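Local coordinates for alpha-14 giardin (Giardia lamblia, PDB 3CHJ), which binds calcium and phospholipid as an annexin and may link the membrane to the underlying axoneme as a calcium-regulated structural element, at residues G301-G304 against D305-L309. Residues are numbered along the deposited sequence; the frame is centred on the assembly and turned at random.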
# COMPACT_ATOMS: atom_id res chain seq x y z
N GLY A 301 -15.25 -14.80 -10.35
CA GLY A 301 -15.95 -15.14 -9.13
C GLY A 301 -15.98 -14.07 -8.07
O GLY A 301 -15.75 -12.88 -8.35
N VAL A 302 -16.31 -14.50 -6.86
CA VAL A 302 -16.57 -13.63 -5.74
C VAL A 302 -15.35 -12.77 -5.39
O VAL A 302 -15.52 -11.62 -4.96
CB VAL A 302 -17.11 -14.41 -4.50
CG1 VAL A 302 -16.04 -15.29 -3.87
CG2 VAL A 302 -17.76 -13.46 -3.49
N TYR A 303 -14.16 -13.31 -5.57
CA TYR A 303 -12.95 -12.55 -5.23
C TYR A 303 -12.86 -11.29 -6.07
O TYR A 303 -12.55 -10.21 -5.56
CB TYR A 303 -11.69 -13.42 -5.37
CG TYR A 303 -10.39 -12.70 -5.07
CD1 TYR A 303 -10.07 -12.33 -3.77
CD2 TYR A 303 -9.50 -12.37 -6.09
CE1 TYR A 303 -8.87 -11.67 -3.49
CE2 TYR A 303 -8.30 -11.71 -5.83
CZ TYR A 303 -8.00 -11.35 -4.52
OH TYR A 303 -6.82 -10.69 -4.28
N GLY A 304 -13.10 -11.42 -7.37
CA GLY A 304 -13.11 -10.26 -8.25
C GLY A 304 -14.17 -9.27 -7.84
O GLY A 304 -13.93 -8.06 -7.84
N ASP A 305 -15.35 -9.77 -7.48
CA ASP A 305 -16.44 -8.90 -7.05
C ASP A 305 -16.06 -8.15 -5.78
O ASP A 305 -16.39 -6.98 -5.63
CB ASP A 305 -17.73 -9.71 -6.87
CG ASP A 305 -18.29 -10.22 -8.21
OD1 ASP A 305 -17.96 -9.67 -9.28
OD2 ASP A 305 -19.07 -11.20 -8.17
N ALA A 306 -15.33 -8.81 -4.89
CA ALA A 306 -14.90 -8.18 -3.64
C ALA A 306 -13.90 -7.06 -3.87
O ALA A 306 -14.00 -6.00 -3.24
CB ALA A 306 -14.32 -9.22 -2.67
N ILE A 307 -12.92 -7.29 -4.75
CA ILE A 307 -11.94 -6.26 -5.08
C ILE A 307 -12.64 -5.05 -5.70
O ILE A 307 -12.40 -3.91 -5.27
CB ILE A 307 -10.82 -6.80 -6.00
CG1 ILE A 307 -10.03 -7.91 -5.30
CG2 ILE A 307 -9.90 -5.66 -6.52
CD1 ILE A 307 -9.31 -7.52 -3.98
N LYS A 308 -13.55 -5.30 -6.65
CA LYS A 308 -14.31 -4.21 -7.31
C LYS A 308 -15.11 -3.42 -6.29
O LYS A 308 -15.11 -2.18 -6.32
CB LYS A 308 -15.27 -4.76 -8.38
CG LYS A 308 -14.58 -5.12 -9.69
CD LYS A 308 -15.57 -5.46 -10.78
CE LYS A 308 -16.16 -6.86 -10.58
NZ LYS A 308 -16.85 -7.38 -11.81
N LEU A 309 -15.77 -4.13 -5.36
CA LEU A 309 -16.61 -3.46 -4.37
C LEU A 309 -15.79 -2.63 -3.36
O LEU A 309 -16.16 -1.51 -3.00
CB LEU A 309 -17.46 -4.50 -3.63
CG LEU A 309 -18.48 -3.97 -2.62
CD1 LEU A 309 -19.40 -2.94 -3.25
CD2 LEU A 309 -19.28 -5.16 -2.08
O HOH W 1 -15.80 -11.33 -10.68
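Y303 and I307, one helical turn apart, carry the apolar part of this contact by a CH-pi interaction. CG1 of I307 lies over one face of the Y303 ring, 4.2 Å from its centroid, displaced toward the rim, while CD1 reaches on to the phenol end, 4.0 Å from Y303 OH. With CG anti to the backbone N (chi1 178°), the ring stands beside its own carbonyl carbon, on the side toward I307. Its hydroxyl is hydrogen-bonded to N266 OD1.

Successive i to i+4 backbone bonds tie 301-304 to 305-309: D305 N to G301 O at 3.3 Å, A306 N to V302 O at 2.8 Å, and likewise I307 to Y303 and K308 to G304. These turns belong to helix 301-310, the last helix of the all-helical annexin fold here. V302 and A306 pack on F71 of helix 69-78, and I307 on helix 291-298.

The polar links lie on the flank of the partly exposed D305 and K308. A water lies within hydrogen-bonding distance of both G301 O (2.8 Å) and D305 OD1 (3.1 Å). The same OD1 forms a long salt bridge with K308 NZ (3.6 Å); the lysine chain, bent at chi3 (-77°), runs back with CE 3.7 Å from G304 O.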